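Local atomic coordinates of protein-disulfide isomerase (Novosphingobium aromaticivorans, PDB entry 3GMF), a protein that probably acts as a thiol-disulfide oxidoreductase or disulfide isomerase of the thioredoxin superfamily, making or rearranging disulfide bonds in other proteins. Residues A[53-61]-A[156-167]. Numbering follows the deposited sequence. Where two conformers were deposited one is given.
Sequences IEVRNFVRD and ETDEAINQYNVS
F58 and T157 bring the two backbones closest, CA to CA 5.1 Å, where helix 156-164 passes the end of strand 53-57 almost at a right angle (101°, axes 9.1 Å apart). In this thioredoxin-like fold the strand lies inside the central sheet, and the helix, the last part of 147-164, closes the long, mainly helical and strand-free stretch that follows it, just before the chain returns to the sheet. The F58 ring is the main apolar piece, turned against the helix by a chi1 of -174°, with CG anti to the backbone N. V166 CG1 sits over one face, 3.9 Å from the ring centroid, and T157 CG2 over the opposite face, both as CH-pi contacts, while A160 CB meets the ring edge, 3.7 Å from F58 CD1. I161 CG1 packs near the ring's outer end. E156, bent at chi2, brings OE1 to 2.6 Å from N57 O. R56 points its extended side chain toward the helix; its NE and NH2 grip E54 OE2 from one face of the carboxylate, and NH1 makes a long salt bridge to E159. T157 OG1, also hydrogen-bonded to L153 O, accepts a hydrogen bond from V59 N at 3.0 Å, nearly straight at 168°.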
ATOM      1  N   ILE A  53      13.756  -1.754   1.623  1.00 25.95           N
ATOM      2  CA  ILE A  53      12.499  -1.018   1.833  1.00 27.06           C
ATOM      3  C   ILE A  53      11.431  -1.955   2.342  1.00 28.31           C
ATOM      4  O   ILE A  53      11.114  -2.952   1.694  1.00 30.90           O
ATOM      5  CB  ILE A  53      11.972  -0.348   0.555  1.00 27.46           C
ATOM      6  CG1 ILE A  53      13.044   0.563  -0.057  1.00 36.62           C
ATOM      7  CG2 ILE A  53      10.708   0.472   0.869  1.00 27.48           C
ATOM      8  CD1 ILE A  53      12.764   0.966  -1.467  1.00 34.66           C
ATOM      9  N   GLU A  54      10.865  -1.615   3.489  1.00 25.77           N
ATOM     10  CA  GLU A  54       9.789  -2.377   4.066  1.00 25.02           C
ATOM     11  C   GLU A  54       8.491  -1.605   3.844  1.00 26.80           C
ATOM     12  O   GLU A  54       8.285  -0.548   4.436  1.00 26.27           O
ATOM     13  CB  GLU A  54      10.015  -2.571   5.552  1.00 26.00           C
ATOM     14  CG  GLU A  54       8.983  -3.433   6.223  1.00 25.39           C
ATOM     15  CD  GLU A  54       9.353  -3.698   7.667  1.00 40.59           C
ATOM     16  OE1 GLU A  54      10.565  -3.726   7.986  1.00 43.95           O
ATOM     17  OE2 GLU A  54       8.441  -3.880   8.477  1.00 36.64           O
ATOM     18  N   VAL A  55       7.638  -2.122   2.978  1.00 25.12           N
ATOM     19  CA  VAL A  55       6.371  -1.462   2.665  1.00 22.96           C
ATOM     20  C   VAL A  55       5.326  -1.997   3.611  1.00 23.57           C
ATOM     21  O   VAL A  55       5.127  -3.206   3.712  1.00 26.33           O
ATOM     22  CB  VAL A  55       5.973  -1.691   1.194  1.00 24.20           C
ATOM     23  CG1 VAL A  55       4.549  -1.195   0.916  1.00 27.36           C
ATOM     24  CG2 VAL A  55       6.975  -0.993   0.293  1.00 26.24           C
ATOM     25  N   ARG A  56       4.706  -1.083   4.341  1.00 22.60           N
ATOM     26  CA  ARG A  56       3.596  -1.469   5.191  0.50 21.23           C
ATOM     27  C   ARG A  56       2.302  -0.873   4.669  1.00 26.35           C
ATOM     28  O   ARG A  56       2.211   0.325   4.343  1.00 25.32           O
ATOM     29  CB  ARG A  56       3.831  -1.098   6.647  0.50 16.35           C
ATOM     30  CG  ARG A  56       5.050  -1.769   7.271  0.50 16.37           C
ATOM     31  CD  ARG A  56       5.224  -1.252   8.671  0.50 14.81           C
ATOM     32  NE  ARG A  56       6.449  -1.736   9.292  0.50 22.67           N
ATOM     33  CZ  ARG A  56       6.748  -1.571  10.574  0.50 32.60           C
ATOM     34  NH1 ARG A  56       5.899  -0.953  11.391  0.50 31.34           N
ATOM     35  NH2 ARG A  56       7.892  -2.034  11.039  0.50 14.42           N
ATOM     36  N   ASN A  57       1.302  -1.744   4.556  1.00 21.82           N
ATOM     37  CA  ASN A  57      -0.025  -1.315   4.125  1.00 22.75           C
ATOM     38  C   ASN A  57      -0.734  -0.665   5.298  1.00 21.63           C
ATOM     39  O   ASN A  57      -1.213  -1.334   6.222  1.00 25.84           O
ATOM     40  CB  ASN A  57      -0.836  -2.488   3.584  1.00 21.56           C
ATOM     41  CG  ASN A  57      -0.188  -3.131   2.384  1.00 23.68           C
ATOM     42  OD1 ASN A  57       0.201  -4.301   2.420  1.00 27.01           O
ATOM     43  ND2 ASN A  57      -0.068  -2.381   1.319  1.00 25.07           N
ATOM     44  N   PHE A  58      -0.786   0.656   5.255  1.00 18.31           N
ATOM     45  CA  PHE A  58      -1.476   1.418   6.283  1.00 19.20           C
ATOM     46  C   PHE A  58      -2.886   1.633   5.740  1.00 20.45           C
ATOM     47  O   PHE A  58      -3.118   2.538   4.928  1.00 21.83           O
ATOM     48  CB  PHE A  58      -0.769   2.748   6.498  1.00 19.92           C
ATOM     49  CG  PHE A  58      -1.322   3.544   7.637  1.00 22.00           C
ATOM     50  CD1 PHE A  58      -0.990   3.226   8.944  1.00 24.98           C
ATOM     51  CD2 PHE A  58      -2.195   4.612   7.395  1.00 23.99           C
ATOM     52  CE1 PHE A  58      -1.513   3.964  10.006  1.00 25.05           C
ATOM     53  CE2 PHE A  58      -2.721   5.370   8.443  1.00 21.06           C
ATOM     54  CZ  PHE A  58      -2.379   5.048   9.745  1.00 22.57           C
ATOM     55  N   VAL A  59      -3.828   0.808   6.209  1.00 17.53           N
ATOM     56  CA  VAL A  59      -5.152   0.766   5.574  1.00 18.52           C
ATOM     57  C   VAL A  59      -6.093   1.783   6.213  1.00 21.52           C
ATOM     58  O   VAL A  59      -6.391   1.674   7.408  1.00 20.70           O
ATOM     59  CB  VAL A  59      -5.748  -0.646   5.686  1.00 21.28           C
ATOM     60  CG1 VAL A  59      -7.170  -0.653   5.114  1.00 21.71           C
ATOM     61  CG2 VAL A  59      -4.857  -1.683   4.961  1.00 17.14           C
ATOM     62  N   ARG A  60      -6.566   2.754   5.430  1.00 19.08           N
ATOM     63  CA  ARG A  60      -7.278   3.925   5.985  1.00 19.75           C
ATOM     64  C   ARG A  60      -8.799   3.865   5.872  1.00 23.06           C
ATOM     65  O   ARG A  60      -9.512   4.608   6.584  1.00 22.40           O
ATOM     66  CB  ARG A  60      -6.813   5.224   5.305  1.00 20.75           C
ATOM     67  CG  ARG A  60      -5.290   5.520   5.432  1.00 19.05           C
ATOM     68  CD  ARG A  60      -4.960   6.872   4.840  1.00 22.62           C
ATOM     69  NE  ARG A  60      -5.447   6.944   3.455  1.00 21.73           N
ATOM     70  CZ  ARG A  60      -5.870   8.055   2.868  1.00 27.54           C
ATOM     71  NH1 ARG A  60      -5.862   9.199   3.543  1.00 24.73           N
ATOM     72  NH2 ARG A  60      -6.327   8.014   1.609  1.00 25.45           N
ATOM     73  N   ASP A  61      -9.278   3.038   4.936  1.00 22.70           N
ATOM     74  CA  ASP A  61     -10.707   3.025   4.526  1.00 18.67           C
ATOM     75  C   ASP A  61     -10.994   1.689   3.797  1.00 20.57           C
ATOM     76  O   ASP A  61     -10.068   0.942   3.472  1.00 19.73           O
ATOM     77  CB  ASP A  61     -11.045   4.283   3.680  1.00 20.26           C
ATOM     78  CG  ASP A  61     -10.277   4.329   2.363  1.00 21.28           C
ATOM     79  OD1 ASP A  61     -10.495   3.419   1.548  1.00 21.50           O
ATOM     80  OD2 ASP A  61      -9.459   5.262   2.168  1.00 22.40           O
ATOM     81  N   GLU A 156      -2.338  -4.851  11.792  1.00 20.43           N
ATOM     82  CA  GLU A 156      -1.065  -4.248  11.393  1.00 19.76           C
ATOM     83  C   GLU A 156      -1.192  -2.708  11.350  1.00 22.16           C
ATOM     84  O   GLU A 156      -0.303  -1.969  11.789  1.00 19.74           O
ATOM     85  CB  GLU A 156      -0.669  -4.851  10.034  1.00 22.65           C
ATOM     86  CG  GLU A 156       0.594  -4.302   9.442  1.00 30.49           C
ATOM     87  CD  GLU A 156       0.284  -3.207   8.457  1.00 26.88           C
ATOM     88  OE1 GLU A 156      -0.622  -3.397   7.602  1.00 30.60           O
ATOM     89  OE2 GLU A 156       0.941  -2.156   8.550  1.00 34.56           O
ATOM     90  N   THR A 157      -2.312  -2.235  10.819  1.00 18.80           N
ATOM     91  CA  THR A 157      -2.596  -0.813  10.723  1.00 18.48           C
ATOM     92  C   THR A 157      -2.746  -0.227  12.131  1.00 21.80           C
ATOM     93  O   THR A 157      -2.213   0.862  12.433  1.00 21.83           O
ATOM     94  CB  THR A 157      -3.886  -0.569   9.889  1.00 17.99           C
ATOM     95  OG1 THR A 157      -3.644  -1.030   8.551  1.00 20.75           O
ATOM     96  CG2 THR A 157      -4.262   0.933   9.862  1.00 21.10           C
ATOM     97  N   ASP A 158      -3.452  -0.956  12.991  1.00 19.93           N
ATOM     98  CA  ASP A 158      -3.653  -0.504  14.370  1.00 17.22           C
ATOM     99  C   ASP A 158      -2.287  -0.399  15.082  1.00 20.23           C
ATOM    100  O   ASP A 158      -2.103   0.522  15.890  1.00 23.90           O
ATOM    101  CB  ASP A 158      -4.567  -1.464  15.136  1.00 19.64           C
ATOM    102  CG  ASP A 158      -6.041  -1.356  14.723  1.00 17.93           C
ATOM    103  OD1 ASP A 158      -6.431  -0.395  13.999  1.00 22.35           O
ATOM    104  OD2 ASP A 158      -6.802  -2.261  15.133  1.00 20.61           O
ATOM    105  N   GLU A 159      -1.360  -1.313  14.783  1.00 21.78           N
ATOM    106  CA  GLU A 159       0.025  -1.278  15.359  1.00 21.72           C
ATOM    107  C   GLU A 159       0.746   0.012  14.987  1.00 24.05           C
ATOM    108  O   GLU A 159       1.402   0.637  15.832  1.00 24.71           O
ATOM    109  CB  GLU A 159       0.855  -2.497  14.915  1.00 22.56           C
ATOM    110  CG  GLU A 159       2.208  -2.690  15.675  1.00 29.21           C
ATOM    111  CD  GLU A 159       3.423  -1.961  15.077  1.00 46.76           C
ATOM    112  OE1 GLU A 159       3.330  -1.354  13.989  1.00 44.95           O
ATOM    113  OE2 GLU A 159       4.500  -1.996  15.714  1.00 53.05           O
ATOM    114  N   ALA A 160       0.627   0.403  13.715  1.00 22.80           N
ATOM    115  CA  ALA A 160       1.185   1.672  13.236  1.00 23.16           C
ATOM    116  C   ALA A 160       0.589   2.887  13.964  1.00 22.92           C
ATOM    117  O   ALA A 160       1.321   3.798  14.387  1.00 26.04           O
ATOM    118  CB  ALA A 160       0.977   1.793  11.732  1.00 22.69           C
ATOM    119  N   ILE A 161      -0.735   2.900  14.098  1.00 20.36           N
ATOM    120  CA  ILE A 161      -1.451   3.981  14.761  1.00 20.90           C
ATOM    121  C   ILE A 161      -1.044   4.030  16.243  1.00 23.41           C
ATOM    122  O   ILE A 161      -0.683   5.089  16.752  1.00 23.63           O
ATOM    123  CB  ILE A 161      -2.980   3.795  14.615  1.00 22.68           C
ATOM    124  CG1 ILE A 161      -3.398   4.022  13.153  1.00 20.22           C
ATOM    125  CG2 ILE A 161      -3.744   4.729  15.564  1.00 21.88           C
ATOM    126  CD1 ILE A 161      -4.891   3.764  12.922  1.00 23.79           C
ATOM    127  N   ASN A 162      -1.047   2.872  16.899  1.00 22.07           N
ATOM    128  CA  ASN A 162      -0.785   2.820  18.343  1.00 21.73           C
ATOM    129  C   ASN A 162       0.678   3.050  18.735  1.00 24.16           C
ATOM    130  O   ASN A 162       0.960   3.885  19.595  1.00 30.10           O
ATOM    131  CB  ASN A 162      -1.246   1.497  18.935  1.00 23.16           C
ATOM    132  CG  ASN A 162      -1.027   1.448  20.441  1.00 21.86           C
ATOM    133  OD1 ASN A 162      -1.411   2.371  21.155  1.00 24.23           O
ATOM    134  ND2 ASN A 162      -0.378   0.409  20.903  1.00 22.81           N
ATOM    135  N   GLN A 163       1.595   2.311  18.122  1.00 26.32           N
ATOM    136  CA  GLN A 163       3.019   2.437  18.471  1.00 26.11           C
ATOM    137  C   GLN A 163       3.693   3.673  17.899  1.00 37.11           C
ATOM    138  O   GLN A 163       4.560   4.264  18.550  1.00 35.20           O
ATOM    139  CB  GLN A 163       3.816   1.185  18.082  1.00 28.86           C
ATOM    140  CG  GLN A 163       3.339  -0.063  18.798  1.00 30.37           C
ATOM    141  CD  GLN A 163       4.355  -1.177  18.853  1.00 33.67           C
ATOM    142  OE1 GLN A 163       5.564  -0.943  18.913  1.00 37.44           O
ATOM    143  NE2 GLN A 163       3.866  -2.407  18.871  1.00 30.32           N
ATOM    144  N   TYR A 164       3.298   4.080  16.695  1.00 30.36           N
ATOM    145  CA  TYR A 164       4.070   5.102  15.992  1.00 35.19           C
ATOM    146  C   TYR A 164       3.349   6.404  15.731  1.00 36.81           C
ATOM    147  O   TYR A 164       3.949   7.335  15.185  1.00 38.77           O
ATOM    148  CB  TYR A 164       4.665   4.508  14.711  1.00 39.77           C
ATOM    149  CG  TYR A 164       5.547   3.324  15.004  1.00 37.81           C
ATOM    150  CD1 TYR A 164       6.664   3.460  15.838  1.00 40.90           C
ATOM    151  CD2 TYR A 164       5.261   2.065  14.486  1.00 35.80           C
ATOM    152  CE1 TYR A 164       7.477   2.380  16.127  1.00 44.73           C
ATOM    153  CE2 TYR A 164       6.070   0.973  14.771  1.00 46.30           C
ATOM    154  CZ  TYR A 164       7.182   1.139  15.592  1.00 49.46           C
ATOM    155  OH  TYR A 164       8.000   0.071  15.889  1.00 40.15           O
ATOM    156  N   ASN A 165       2.086   6.468  16.140  1.00 26.89           N
ATOM    157  CA  ASN A 165       1.275   7.661  15.970  1.00 30.58           C
ATOM    158  C   ASN A 165       1.123   8.023  14.502  1.00 29.25           C
ATOM    159  O   ASN A 165       0.948   9.193  14.160  1.00 29.45           O
ATOM    160  CB  ASN A 165       1.881   8.835  16.742  1.00 37.02           C
ATOM    161  CG  ASN A 165       2.184   8.490  18.186  1.00 48.44           C
ATOM    162  OD1 ASN A 165       1.330   7.970  18.905  1.00 55.67           O
ATOM    163  ND2 ASN A 165       3.407   8.774  18.618  1.00 40.32           N
ATOM    164  N   VAL A 166       1.191   7.019  13.634  1.00 25.73           N
ATOM    165  CA  VAL A 166       1.076   7.282  12.192  1.00 26.86           C
ATOM    166  C   VAL A 166      -0.310   7.850  11.924  1.00 29.11           C
ATOM    167  O   VAL A 166      -1.342   7.297  12.338  1.00 25.08           O
ATOM    168  CB  VAL A 166       1.373   6.019  11.297  1.00 24.73           C
ATOM    169  CG1 VAL A 166       1.219   6.364   9.805  1.00 24.71           C
ATOM    170  CG2 VAL A 166       2.767   5.496  11.546  1.00 28.21           C
ATOM    171  N   SER A 167      -0.316   8.991  11.259  1.00 25.97           N
ATOM    172  CA  SER A 167      -1.538   9.683  10.952  1.00 24.59           C
ATOM    173  C   SER A 167      -1.669   9.995   9.450  1.00 29.36           C
ATOM    174  O   SER A 167      -2.527   9.440   8.756  1.00 27.81           O
ATOM    175  CB  SER A 167      -1.563  10.972  11.780  1.00 35.05           C
ATOM    176  OG  SER A 167      -2.734  11.693  11.532  1.00 39.70           O
TER